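Local coordinates for trans-2-enoyl-CoA reductase [NADH] (Treponema denticola ATCC 35405, PDB 4GGO), which catalyses the NADH-dependent reduction of the carbon-carbon double bond of trans-2-enoyl-CoA thioesters such as crotonyl-CoA, a step of fatty acid synthesis, at residues A[20-26]-A[386-391]; A[87-92]-A[396-400]; A[34-39]-A[312-317]; A[16-20]-A[381-385]; A[69-74]-A[319-324]. One frame throughout, in Å; residues are numbered along the deposited sequence.

How the contacts relate
The five contacts fall into two groups on a Rossmann-type NAD-binding fold. Contacts 1, 2 and 4 bind the C-terminal tail to the N-terminal part of the chain. Contacts 1 and 4 share His20, lie about 9 Å apart between centres, and are joined where Tyr391 OH meets Gly383 O; contact 2, its centre about 15 Å from that of contact 1, touches it through Pro21. Contacts 3 and 5, with centres about 8 Å apart, pack helix 311-323 against helices 21-38 and 61-74. Helix 21-38 joins the groups, its start in contact 1 and its end in contact 3. The NAD-binding residues lie nearby: Tyr62 about 8 Å from Ile312 and Asn60 about 8 Å from Asn382, side chain to side chain.

Contact 1. Residues A[20-26]-A[386-391]; sequences HPQGCKK and VEGINY
His20 and Tyr391 form an edge-to-face pair, the tyrosine edge over one imidazole face with ring centroids 4.7 Å apart and planes at 68°. His20 is also the N-cap of the helix: its ND1 accepts from Gly23 N nearly in the ring plane, so capping holds the imidazole while the tyrosine covers it. Among the apolar contacts, Ile389 CG2 lies 3.9 Å from His20 CE1 and also sits over the centre of a Tyr391 face. CD1 of the same isoleucine reaches Lys26 CB. Val386 CG2 packs 3.6 Å from Lys26 CG. The polar link is Lys26 NZ to Glu387 O, 3.0 Å, with the donor above the carbonyl plane; bends at chi2 (62°) and chi4 fold the chain over the type II turn from Val386 to Ile389. Asp30 pairs with the same ammonium. The contact thus lays the loop after helix 371-380 along the first turns of helix 21-38, with helix 95-110 touching Pro21 and Cys24.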
# COMPACT_ATOMS: atom_id res chain seq x y z
N HIS A 20 -15.01 -9.78 6.28
CA HIS A 20 -15.39 -10.17 7.63
C HIS A 20 -15.06 -9.03 8.60
O HIS A 20 -13.90 -8.68 8.78
CB HIS A 20 -14.64 -11.44 8.04
CG HIS A 20 -15.31 -12.21 9.13
ND1 HIS A 20 -15.15 -11.91 10.46
CD2 HIS A 20 -16.15 -13.28 9.08
CE1 HIS A 20 -15.86 -12.76 11.19
NE2 HIS A 20 -16.47 -13.60 10.38
N PRO A 21 -16.10 -8.44 9.21
CA PRO A 21 -15.97 -7.28 10.10
C PRO A 21 -15.00 -7.51 11.26
O PRO A 21 -14.12 -6.68 11.49
CB PRO A 21 -17.39 -7.08 10.63
CG PRO A 21 -18.27 -7.67 9.58
CD PRO A 21 -17.51 -8.85 9.06
N GLN A 22 -15.17 -8.61 11.98
CA GLN A 22 -14.32 -8.90 13.13
C GLN A 22 -12.90 -9.27 12.69
O GLN A 22 -11.93 -8.94 13.37
CB GLN A 22 -14.91 -10.02 13.99
CG GLN A 22 -16.18 -9.64 14.74
CD GLN A 22 -17.39 -9.50 13.83
OE1 GLN A 22 -17.95 -8.42 13.68
NE2 GLN A 22 -17.79 -10.61 13.22
N GLY A 23 -12.80 -9.95 11.56
CA GLY A 23 -11.51 -10.33 11.01
C GLY A 23 -10.68 -9.12 10.63
O GLY A 23 -9.48 -9.07 10.87
N CYS A 24 -11.34 -8.12 10.03
CA CYS A 24 -10.67 -6.88 9.68
C CYS A 24 -10.20 -6.15 10.93
O CYS A 24 -9.10 -5.60 10.97
CB CYS A 24 -11.61 -5.97 8.87
SG CYS A 24 -12.00 -6.60 7.21
N LYS A 25 -11.05 -6.16 11.96
CA LYS A 25 -10.72 -5.53 13.24
C LYS A 25 -9.48 -6.18 13.86
O LYS A 25 -8.56 -5.49 14.29
CB LYS A 25 -11.90 -5.64 14.20
CG LYS A 25 -11.61 -5.13 15.61
CD LYS A 25 -12.82 -5.28 16.51
CE LYS A 25 -12.54 -4.74 17.91
NZ LYS A 25 -13.74 -4.84 18.79
N LYS A 26 -9.49 -7.51 13.91
CA LYS A 26 -8.37 -8.26 14.46
C LYS A 26 -7.09 -8.00 13.68
O LYS A 26 -6.00 -7.92 14.25
CB LYS A 26 -8.69 -9.76 14.46
CG LYS A 26 -7.59 -10.65 15.04
CD LYS A 26 -7.32 -10.33 16.50
CE LYS A 26 -6.54 -11.46 17.16
NZ LYS A 26 -5.30 -11.81 16.41
N VAL A 386 -7.69 -14.91 9.44
CA VAL A 386 -6.86 -14.29 10.47
C VAL A 386 -6.98 -15.04 11.80
O VAL A 386 -8.04 -15.58 12.13
CB VAL A 386 -7.13 -12.77 10.63
CG1 VAL A 386 -7.89 -12.24 9.43
CG2 VAL A 386 -7.88 -12.48 11.91
N GLU A 387 -5.88 -15.08 12.55
CA GLU A 387 -5.80 -15.88 13.76
C GLU A 387 -6.66 -15.31 14.88
O GLU A 387 -6.71 -14.10 15.08
CB GLU A 387 -4.34 -15.98 14.22
CG GLU A 387 -3.97 -17.29 14.89
CD GLU A 387 -2.48 -17.40 15.16
OE1 GLU A 387 -1.95 -18.53 15.13
OE2 GLU A 387 -1.84 -16.35 15.41
N GLY A 388 -7.34 -16.19 15.61
CA GLY A 388 -8.14 -15.78 16.75
C GLY A 388 -9.59 -15.48 16.42
O GLY A 388 -10.33 -14.97 17.27
N ILE A 389 -10.00 -15.78 15.20
CA ILE A 389 -11.38 -15.54 14.78
C ILE A 389 -12.11 -16.86 14.53
O ILE A 389 -11.60 -17.74 13.84
CB ILE A 389 -11.45 -14.65 13.53
CG1 ILE A 389 -10.79 -13.30 13.80
CG2 ILE A 389 -12.90 -14.45 13.08
CD1 ILE A 389 -11.44 -12.52 14.92
N ASN A 390 -13.31 -16.98 15.09
CA ASN A 390 -14.10 -18.20 15.00
C ASN A 390 -14.48 -18.57 13.57
O ASN A 390 -14.25 -19.70 13.13
CB ASN A 390 -15.37 -18.07 15.85
CG ASN A 390 -16.03 -19.41 16.15
OD1 ASN A 390 -15.99 -20.33 15.33
ND2 ASN A 390 -16.64 -19.51 17.32
N TYR A 391 -15.06 -17.61 12.85
CA TYR A 391 -15.54 -17.80 11.47
C TYR A 391 -16.75 -18.73 11.35
O TYR A 391 -17.59 -18.55 10.46
CB TYR A 391 -14.41 -18.22 10.52
CG TYR A 391 -13.40 -17.13 10.27
CD1 TYR A 391 -13.77 -15.94 9.66
CD2 TYR A 391 -12.07 -17.28 10.65
CE1 TYR A 391 -12.85 -14.94 9.44
CE2 TYR A 391 -11.15 -16.28 10.43
CZ TYR A 391 -11.55 -15.11 9.83
OH TYR A 391 -10.63 -14.11 9.60
O HOH W 1 -18.38 -16.27 10.06

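Contact 2. Residues A[87-92]-A[396-400]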
# COMPACT_ATOMS: atom_id res chain seq x y z
N GLY A 87 -20.88 0.04 5.47
CA GLY A 87 -21.38 -1.31 5.69
C GLY A 87 -22.86 -1.51 5.46
O GLY A 87 -23.24 -2.26 4.56
N SER A 88 -23.69 -0.84 6.26
CA SER A 88 -25.14 -1.05 6.34
C SER A 88 -25.50 -2.34 7.09
O SER A 88 -24.67 -3.22 7.28
CB SER A 88 -25.81 -1.00 4.96
OG SER A 88 -26.87 -1.94 4.88
N GLU A 89 -26.76 -2.42 7.52
CA GLU A 89 -27.22 -3.49 8.40
C GLU A 89 -27.14 -4.89 7.79
O GLU A 89 -26.82 -5.86 8.47
CB GLU A 89 -28.64 -3.20 8.89
CG GLU A 89 -29.25 -4.29 9.76
CD GLU A 89 -30.64 -3.94 10.25
OE1 GLU A 89 -30.87 -2.76 10.60
OE2 GLU A 89 -31.51 -4.84 10.28
N THR A 90 -27.43 -4.99 6.49
CA THR A 90 -27.55 -6.30 5.85
C THR A 90 -26.52 -6.54 4.75
O THR A 90 -26.25 -7.69 4.40
CB THR A 90 -28.96 -6.51 5.27
OG1 THR A 90 -29.20 -5.55 4.23
CG2 THR A 90 -30.01 -6.35 6.36
N LYS A 91 -25.95 -5.47 4.20
CA LYS A 91 -25.01 -5.61 3.10
C LYS A 91 -23.57 -5.38 3.56
O LYS A 91 -23.34 -4.90 4.67
CB LYS A 91 -25.37 -4.66 1.96
CG LYS A 91 -26.81 -4.79 1.49
CD LYS A 91 -27.18 -6.24 1.23
CE LYS A 91 -28.66 -6.39 0.93
NZ LYS A 91 -29.07 -7.82 0.85
N TYR A 92 -22.61 -5.73 2.71
CA TYR A 92 -21.20 -5.60 3.06
C TYR A 92 -20.66 -4.21 2.79
O TYR A 92 -21.05 -3.55 1.83
CB TYR A 92 -20.36 -6.60 2.25
CG TYR A 92 -20.58 -8.05 2.59
CD1 TYR A 92 -19.99 -8.62 3.71
CD2 TYR A 92 -21.36 -8.86 1.78
CE1 TYR A 92 -20.18 -9.95 4.02
CE2 TYR A 92 -21.56 -10.19 2.08
CZ TYR A 92 -20.97 -10.73 3.20
OH TYR A 92 -21.16 -12.06 3.50
N GLU A 396 -23.74 -10.89 13.11
CA GLU A 396 -25.08 -10.38 13.37
C GLU A 396 -25.47 -9.25 12.41
O GLU A 396 -26.56 -9.27 11.83
CB GLU A 396 -25.19 -9.92 14.83
CG GLU A 396 -24.91 -11.04 15.82
CD GLU A 396 -24.57 -10.53 17.21
OE1 GLU A 396 -23.55 -10.97 17.77
OE2 GLU A 396 -25.33 -9.68 17.74
N ARG A 397 -24.58 -8.28 12.24
CA ARG A 397 -24.81 -7.19 11.30
C ARG A 397 -23.51 -6.66 10.71
O ARG A 397 -22.42 -6.97 11.20
CB ARG A 397 -25.62 -6.07 11.95
CG ARG A 397 -25.04 -5.52 13.24
CD ARG A 397 -26.06 -4.64 13.95
NE ARG A 397 -26.54 -3.57 13.09
CZ ARG A 397 -27.69 -2.92 13.28
NH1 ARG A 397 -28.48 -3.24 14.29
NH2 ARG A 397 -28.05 -1.96 12.44
N PHE A 398 -23.61 -5.87 9.65
CA PHE A 398 -22.44 -5.47 8.88
C PHE A 398 -22.16 -3.97 8.88
O PHE A 398 -21.40 -3.48 8.05
CB PHE A 398 -22.56 -5.97 7.44
CG PHE A 398 -22.69 -7.46 7.32
CD1 PHE A 398 -21.56 -8.26 7.23
CD2 PHE A 398 -23.94 -8.06 7.30
CE1 PHE A 398 -21.68 -9.63 7.12
CE2 PHE A 398 -24.06 -9.43 7.20
CZ PHE A 398 -22.93 -10.22 7.10
N ASP A 399 -22.78 -3.24 9.80
CA ASP A 399 -22.56 -1.81 9.90
C ASP A 399 -21.81 -1.45 11.17
O ASP A 399 -21.84 -0.30 11.62
CB ASP A 399 -23.90 -1.05 9.85
CG ASP A 399 -24.91 -1.60 10.83
OD1 ASP A 399 -24.77 -2.77 11.25
OD2 ASP A 399 -25.85 -0.86 11.19
N ARG A 400 -21.12 -2.43 11.74
CA ARG A 400 -20.41 -2.25 13.01
C ARG A 400 -19.20 -3.16 13.17
O ARG A 400 -19.07 -4.17 12.46
CB ARG A 400 -21.37 -2.46 14.19
CG ARG A 400 -22.08 -1.21 14.65
CD ARG A 400 -23.56 -1.45 14.89
NE ARG A 400 -24.25 -0.22 15.24
CZ ARG A 400 -24.69 0.67 14.36
NH1 ARG A 400 -24.50 0.47 13.06
NH2 ARG A 400 -25.31 1.76 14.77
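Phe398 packs into the bend of residues 87-92, a loop that follows strand 77-82 of the Rossmann-type sheet and leads into helix 95-110. This is the tight part. Lys91 O lies 3.1 Å from Phe398 CB, while Glu89 O approaches the ring at its edge and Thr90 O comes near CD2. Beside it runs Tyr92, pointing the same way, its CE1 3.5 Å from Phe398 CE1 and the two ring planes 60° apart in an oblique pairing. Met5 and Val7 touch both aromatic side chains. The backbones also come close at Gly87, whose CA makes a CH...O contact of 3.2 Å with Phe398 O; that carbonyl also accepts from Tyr98 OH. A weak bond from Phe398 N to Glu89 O adds to the hold.

Toward solvent the contact becomes looser and charged. Glu89 extends across Arg397 and lays its CG over one guanidinium face, offset to the rim. OE1 stands well out of the guanidinium plane, with no N-H aimed at it, making the 3.5 Å approach of Glu89 OE1 to Arg397 NH2 a purely electrostatic salt bridge. Asp399 holds the arginine much more directly, and Arg400 NH1 joins its OD2 in the same network. Arg397 grips side-on with two nitrogens: NH2 donates to the syn lone pair of Asp399 OD2, and NE to that of Asp399 OD1 at 2.7 Å and 167°, 7° out of the guanidinium plane.

Contact 3. Residues A[34-39]-A[312-317]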
# COMPACT_ATOMS: atom_id res chain seq x y z
N TYR A 34 2.01 -5.27 16.98
CA TYR A 34 3.36 -5.40 16.45
C TYR A 34 4.09 -4.07 16.54
O TYR A 34 5.25 -4.01 16.94
CB TYR A 34 3.35 -5.88 14.99
CG TYR A 34 4.74 -5.94 14.39
CD1 TYR A 34 5.54 -7.06 14.56
CD2 TYR A 34 5.25 -4.87 13.66
CE1 TYR A 34 6.81 -7.12 14.02
CE2 TYR A 34 6.53 -4.92 13.12
CZ TYR A 34 7.30 -6.05 13.31
OH TYR A 34 8.57 -6.10 12.77
N THR A 35 3.40 -3.00 16.15
CA THR A 35 3.99 -1.66 16.13
C THR A 35 4.46 -1.22 17.51
O THR A 35 5.53 -0.62 17.65
CB THR A 35 2.99 -0.62 15.57
OG1 THR A 35 2.57 -1.02 14.26
CG2 THR A 35 3.64 0.75 15.49
N LYS A 36 3.67 -1.54 18.54
CA LYS A 36 4.04 -1.21 19.91
C LYS A 36 5.29 -1.97 20.35
O LYS A 36 6.08 -1.48 21.16
CB LYS A 36 2.88 -1.50 20.87
CG LYS A 36 1.68 -0.58 20.70
CD LYS A 36 0.57 -0.95 21.66
CE LYS A 36 -0.59 0.03 21.57
NZ LYS A 36 -0.19 1.40 21.99
N LYS A 37 5.47 -3.16 19.80
CA LYS A 37 6.64 -3.98 20.12
C LYS A 37 7.83 -3.62 19.24
O LYS A 37 8.98 -3.81 19.64
CB LYS A 37 6.32 -5.47 19.96
CG LYS A 37 5.22 -5.98 20.86
CD LYS A 37 5.02 -7.47 20.66
CE LYS A 37 3.88 -8.00 21.52
NZ LYS A 37 4.11 -7.70 22.96
N ARG A 38 7.55 -3.12 18.04
CA ARG A 38 8.61 -2.81 17.08
C ARG A 38 9.20 -1.43 17.33
O ARG A 38 10.42 -1.26 17.36
CB ARG A 38 8.08 -2.92 15.65
CG ARG A 38 9.10 -2.57 14.58
CD ARG A 38 10.32 -3.46 14.67
NE ARG A 38 11.28 -3.18 13.61
CZ ARG A 38 12.22 -2.24 13.69
NH1 ARG A 38 12.32 -1.49 14.78
NH2 ARG A 38 13.06 -2.05 12.68
N ILE A 39 8.33 -0.44 17.48
CA ILE A 39 8.76 0.93 17.74
C ILE A 39 8.82 1.18 19.24
O ILE A 39 7.88 1.73 19.83
CB ILE A 39 7.83 1.95 17.07
CG1 ILE A 39 7.57 1.56 15.61
CG2 ILE A 39 8.42 3.35 17.14
CD1 ILE A 39 8.81 1.56 14.75
N ILE A 312 3.14 -4.09 7.73
CA ILE A 312 3.47 -3.43 8.99
C ILE A 312 4.96 -3.55 9.32
O ILE A 312 5.54 -2.66 9.94
CB ILE A 312 2.58 -3.93 10.16
CG1 ILE A 312 2.65 -2.95 11.35
CG2 ILE A 312 2.96 -5.35 10.58
CD1 ILE A 312 2.11 -1.58 11.04
N GLU A 313 5.59 -4.65 8.89
CA GLU A 313 7.03 -4.81 9.09
C GLU A 313 7.79 -3.84 8.20
O GLU A 313 8.74 -3.19 8.63
CB GLU A 313 7.47 -6.25 8.80
CG GLU A 313 7.01 -7.28 9.83
CD GLU A 313 5.58 -7.74 9.62
OE1 GLU A 313 5.00 -7.43 8.56
OE2 GLU A 313 5.04 -8.40 10.53
N GLN A 314 7.35 -3.74 6.95
CA GLN A 314 7.93 -2.83 5.97
C GLN A 314 7.90 -1.38 6.44
O GLN A 314 8.92 -0.69 6.42
CB GLN A 314 7.17 -2.93 4.65
CG GLN A 314 7.69 -3.98 3.70
CD GLN A 314 8.70 -3.42 2.72
OE1 GLN A 314 8.34 -2.67 1.81
NE2 GLN A 314 9.96 -3.78 2.89
N ILE A 315 6.72 -0.92 6.86
CA ILE A 315 6.53 0.49 7.19
C ILE A 315 7.17 0.90 8.51
O ILE A 315 7.73 1.99 8.63
CB ILE A 315 5.04 0.87 7.17
CG1 ILE A 315 4.43 0.52 5.80
CG2 ILE A 315 4.86 2.34 7.47
CD1 ILE A 315 5.22 1.07 4.63
N THR A 316 7.11 0.02 9.51
CA THR A 316 7.81 0.29 10.77
C THR A 316 9.31 0.43 10.52
O THR A 316 9.96 1.29 11.10
CB THR A 316 7.55 -0.79 11.83
OG1 THR A 316 7.77 -2.09 11.26
CG2 THR A 316 6.13 -0.70 12.36
N ARG A 317 9.85 -0.42 9.63
CA ARG A 317 11.25 -0.31 9.26
C ARG A 317 11.51 0.99 8.51
O ARG A 317 12.55 1.63 8.69
CB ARG A 317 11.70 -1.51 8.41
CG ARG A 317 13.13 -1.41 7.92
CD ARG A 317 13.75 -2.78 7.63
NE ARG A 317 13.19 -3.42 6.44
CZ ARG A 317 13.67 -3.26 5.21
NH1 ARG A 317 14.72 -2.48 5.00
NH2 ARG A 317 13.10 -3.89 4.19
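Ile312, the first residue of 312-317, meets both Tyr34 and Thr35: its CG2 packs 3.9 Å from Tyr34 CD2, and its CD1 comes to 3.3 Å from Thr35 OG1, a hydroxyl that is hydrogen-bonded to Gln31 O in its own helix. Glu313 crosses Tyr34 at about a right angle. Its CG lies 3.5 Å from Tyr34 OH, and the bend at chi2 (81°) turns the carboxylate back so that OE2 stands above one ring face near the rim; OE1 accepts from Gly310 N. Thr316 fills the middle of the contact. Its OG1 sits at the edge of the Tyr34 ring, 3.6 Å from CE2, and its CB lies 3.6 Å from Arg38 CG, while Ile39 CD1 packs 3.8 Å from Thr316 O. Arg317 meets the Arg38 guanidinium through its own CA; its charged end leads away to Glu309 and Asp342. This is helix-helix packing within the Rossmann-type NAD-binding fold, the segments at 36° and their axes 10.5 Å apart, with the Ile312 side chain about 8 Å from that of NAD-binding Tyr62. Helix 61-74 lies against both partners, with Ile68 on Thr35 and Thr69 on Thr316, while helix 41-44 touches Arg38 and Ile39.

Contact 4. Residues A[16-20]-A[381-385]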
# COMPACT_ATOMS: atom_id res chain seq x y z
N CYS A 16 -11.91 -10.99 -4.02
CA CYS A 16 -12.75 -11.29 -2.87
C CYS A 16 -13.82 -10.21 -2.72
O CYS A 16 -13.51 -9.06 -2.44
CB CYS A 16 -11.91 -11.39 -1.59
SG CYS A 16 -12.85 -11.90 -0.14
N LEU A 17 -15.07 -10.60 -2.91
CA LEU A 17 -16.17 -9.64 -2.97
C LEU A 17 -16.60 -9.11 -1.60
O LEU A 17 -16.88 -7.93 -1.46
CB LEU A 17 -17.37 -10.25 -3.70
CG LEU A 17 -17.11 -10.72 -5.13
CD1 LEU A 17 -18.42 -11.12 -5.82
CD2 LEU A 17 -16.36 -9.66 -5.93
N ASN A 18 -16.64 -9.99 -0.61
CA ASN A 18 -17.11 -9.61 0.72
C ASN A 18 -15.98 -9.39 1.73
O ASN A 18 -14.80 -9.43 1.38
CB ASN A 18 -18.10 -10.64 1.25
CG ASN A 18 -17.53 -12.04 1.30
OD1 ASN A 18 -16.56 -12.35 0.59
ND2 ASN A 18 -18.11 -12.90 2.12
N ALA A 19 -16.35 -9.16 2.99
CA ALA A 19 -15.37 -8.92 4.04
C ALA A 19 -15.91 -9.33 5.41
O ALA A 19 -17.11 -9.24 5.66
CB ALA A 19 -14.95 -7.46 4.05
N HIS A 20 -15.01 -9.78 6.28
CA HIS A 20 -15.39 -10.17 7.63
C HIS A 20 -15.06 -9.03 8.60
O HIS A 20 -13.90 -8.68 8.78
CB HIS A 20 -14.64 -11.44 8.04
CG HIS A 20 -15.31 -12.21 9.13
ND1 HIS A 20 -15.15 -11.91 10.46
CD2 HIS A 20 -16.15 -13.28 9.08
CE1 HIS A 20 -15.86 -12.76 11.19
NE2 HIS A 20 -16.47 -13.60 10.38
N SER A 381 -6.57 -9.57 3.77
CA SER A 381 -6.85 -8.22 3.29
C SER A 381 -8.33 -7.89 3.42
O SER A 381 -8.72 -6.72 3.48
CB SER A 381 -6.40 -8.06 1.84
OG SER A 381 -4.99 -8.20 1.73
N ASN A 382 -9.16 -8.93 3.47
CA ASN A 382 -10.60 -8.76 3.62
C ASN A 382 -11.11 -9.29 4.96
O ASN A 382 -12.32 -9.37 5.19
CB ASN A 382 -11.35 -9.42 2.46
CG ASN A 382 -11.12 -8.71 1.15
OD1 ASN A 382 -10.01 -8.71 0.62
ND2 ASN A 382 -12.17 -8.11 0.60
N GLY A 383 -10.19 -9.67 5.84
CA GLY A 383 -10.55 -10.11 7.18
C GLY A 383 -10.77 -11.60 7.30
O GLY A 383 -11.32 -12.07 8.30
N PHE A 384 -10.35 -12.36 6.30
CA PHE A 384 -10.50 -13.81 6.33
C PHE A 384 -9.18 -14.49 6.71
O PHE A 384 -8.11 -13.93 6.49
CB PHE A 384 -11.00 -14.34 4.99
CG PHE A 384 -12.35 -13.81 4.60
CD1 PHE A 384 -13.50 -14.35 5.17
CD2 PHE A 384 -12.48 -12.80 3.67
CE1 PHE A 384 -14.75 -13.87 4.82
CE2 PHE A 384 -13.73 -12.32 3.31
CZ PHE A 384 -14.87 -12.85 3.89
N ASP A 385 -9.29 -15.68 7.30
CA ASP A 385 -8.13 -16.50 7.63
C ASP A 385 -7.18 -15.86 8.66
O ASP A 385 -6.01 -16.22 8.75
CB ASP A 385 -7.35 -16.90 6.37
CG ASP A 385 -6.37 -18.04 6.60
OD1 ASP A 385 -6.77 -19.06 7.20
OD2 ASP A 385 -5.20 -17.90 6.20
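The Phe384 ring, at the Schellman motif that ends helix 371-380, carries His20 CB over one face, offset toward the rim, with Asn18 O at its edge, close to the ring plane and 3.6 Å from CE2. Cys16 SG comes in obliquely, 3.6 Å from that same CE2 atom, a sulfur-aromatic contact. The Asn18 side chain runs across that of Phe384 at about a right angle, its amide plane turned 41° from the ring, and ND2 and OD1 both pass near CZ. That amide is tied down by Lys8 O and Met10 N, which fixes the surface it offers to the ring.

In the Schellman motif Gly383, at positive phi, is the C-prime residue, and Phe384 N turns back to Leu379 O. The reversal brings residues 382-384 against the loop 16-20 that leads into helix 21-38. Gly383 O lies 3.4 Å from His20 CB; that carbonyl is also bonded to Tyr391 OH. Ala19 CA adds a CH...O contact of 3.3 Å to Asn382 O. Pro95, at the start of helix 95-110, touches both Ala19 and Asn382.

Asn382 bonds in two directions. Its side chain donates from ND2 to Asn18 O at 3.0 Å, bent to 142° and tilted from the carbonyl plane. Its backbone O receives His20 N at 2.9 Å, almost in line with the C=O bond, at an N-H...O angle of 160°.

Contact 5. Residues A[69-74]-A[319-324]; sequences TAAFGY and YAERLY
Segments 69-74 and 319-323 cross at a signed angle of -111°, their axes approach to 12.8 Å with the closest CA atoms those of Thr69 and Tyr319, and the second helix widens into a pi-type turn at 319-323. Tyrosine side chains span much of this distance. Thr69 meets one of them, laying its CG2 over one face of Tyr319 in a CH-pi contact, 3.7 Å from the ring centroid and 22° off the normal. The torsion that puts this methyl there, with OG1 beside the backbone N (chi1 -59°), also lets the hydroxyl bond to Ala65 O. Farther out on the phenol, Ala70 CB lies 3.5 Å from Tyr319 OH. Tyr74 reaches across to the base of the same residue, its CE2 3.6 Å from Tyr319 CD2; the two rings are near parallel but slid apart and barely overlap. Tyr324 completes the aromatic cluster, oblique to Tyr74. A water bridges these two, 2.9 Å from Tyr74 OH and donating to Tyr324 O at 2.7 Å. The cluster lies between helices 61-74 and 311-323 and against the parallel sheet, where Leu143 of strand 141-146 touches Tyr319 and Tyr324; the loop residue Pro50 packs on Tyr74 and Tyr324.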
# COMPACT_ATOMS: atom_id res chain seq x y z
N THR A 69 1.64 2.97 12.20
CA THR A 69 3.01 3.20 12.67
C THR A 69 3.16 4.61 13.24
O THR A 69 3.76 4.80 14.30
CB THR A 69 4.05 2.99 11.55
OG1 THR A 69 3.95 1.65 11.05
CG2 THR A 69 5.46 3.22 12.08
N ALA A 70 2.60 5.59 12.55
CA ALA A 70 2.66 6.98 12.99
C ALA A 70 1.90 7.18 14.30
O ALA A 70 2.40 7.81 15.23
CB ALA A 70 2.12 7.92 11.92
N ALA A 71 0.70 6.62 14.37
CA ALA A 71 -0.17 6.82 15.53
C ALA A 71 0.25 6.00 16.74
O ALA A 71 0.44 6.53 17.83
CB ALA A 71 -1.62 6.53 15.16
N PHE A 72 0.41 4.69 16.56
CA PHE A 72 0.63 3.80 17.69
C PHE A 72 2.10 3.51 17.97
O PHE A 72 2.44 2.88 18.97
CB PHE A 72 -0.15 2.50 17.51
CG PHE A 72 -1.64 2.70 17.42
CD1 PHE A 72 -2.39 2.91 18.57
CD2 PHE A 72 -2.28 2.70 16.20
CE1 PHE A 72 -3.75 3.10 18.49
CE2 PHE A 72 -3.64 2.89 16.11
CZ PHE A 72 -4.38 3.09 17.26
N GLY A 73 2.98 4.00 17.10
CA GLY A 73 4.40 3.86 17.31
C GLY A 73 5.02 5.16 17.80
O GLY A 73 5.94 5.15 18.61
N TYR A 74 4.51 6.27 17.30
CA TYR A 74 5.09 7.58 17.61
C TYR A 74 4.13 8.52 18.34
O TYR A 74 4.54 9.57 18.83
CB TYR A 74 5.62 8.23 16.33
CG TYR A 74 6.82 7.51 15.75
CD1 TYR A 74 8.11 7.83 16.16
CD2 TYR A 74 6.66 6.51 14.80
CE1 TYR A 74 9.21 7.18 15.63
CE2 TYR A 74 7.76 5.85 14.26
CZ TYR A 74 9.03 6.19 14.69
OH TYR A 74 10.12 5.54 14.16
N TYR A 319 9.88 3.89 8.88
CA TYR A 319 9.90 4.98 9.85
C TYR A 319 11.19 4.97 10.67
O TYR A 319 11.85 6.00 10.82
CB TYR A 319 8.70 4.87 10.79
CG TYR A 319 7.42 5.52 10.29
CD1 TYR A 319 6.70 4.97 9.24
CD2 TYR A 319 6.92 6.67 10.90
CE1 TYR A 319 5.52 5.56 8.80
CE2 TYR A 319 5.75 7.26 10.46
CZ TYR A 319 5.06 6.70 9.41
OH TYR A 319 3.89 7.29 8.97
N ALA A 320 11.53 3.81 11.21
CA ALA A 320 12.65 3.69 12.14
C ALA A 320 14.02 3.76 11.48
O ALA A 320 14.97 4.28 12.06
CB ALA A 320 12.51 2.41 12.95
N GLU A 321 14.13 3.23 10.26
CA GLU A 321 15.43 3.08 9.61
C GLU A 321 15.63 3.94 8.37
O GLU A 321 16.66 3.83 7.70
CB GLU A 321 15.68 1.61 9.28
CG GLU A 321 15.93 0.72 10.49
CD GLU A 321 17.36 0.83 11.01
OE1 GLU A 321 18.19 -0.03 10.65
OE2 GLU A 321 17.64 1.78 11.77
N ARG A 322 14.66 4.79 8.05
CA ARG A 322 14.79 5.71 6.92
C ARG A 322 14.39 7.13 7.30
O ARG A 322 15.20 8.06 7.22
CB ARG A 322 13.96 5.25 5.72
CG ARG A 322 14.36 3.90 5.14
CD ARG A 322 15.75 3.94 4.52
NE ARG A 322 16.03 2.74 3.74
CZ ARG A 322 16.42 1.58 4.26
NH1 ARG A 322 16.59 1.47 5.57
NH2 ARG A 322 16.65 0.54 3.48
N LEU A 323 13.14 7.30 7.71
CA LEU A 323 12.59 8.62 7.99
C LEU A 323 13.11 9.22 9.29
O LEU A 323 13.53 10.37 9.33
CB LEU A 323 11.06 8.57 8.01
CG LEU A 323 10.37 8.00 6.76
CD1 LEU A 323 8.86 8.05 6.92
CD2 LEU A 323 10.82 8.75 5.52
N TYR A 324 13.07 8.43 10.36
CA TYR A 324 13.44 8.94 11.68
C TYR A 324 14.58 8.14 12.30
O TYR A 324 14.36 7.30 13.17
CB TYR A 324 12.21 8.96 12.59
CG TYR A 324 11.03 9.69 11.97
CD1 TYR A 324 10.96 11.07 11.99
CD2 TYR A 324 10.01 8.98 11.34
CE1 TYR A 324 9.89 11.74 11.40
CE2 TYR A 324 8.95 9.64 10.75
CZ TYR A 324 8.89 11.02 10.79
OH TYR A 324 7.83 11.67 10.21
O HOH W 2 12.74 6.47 15.10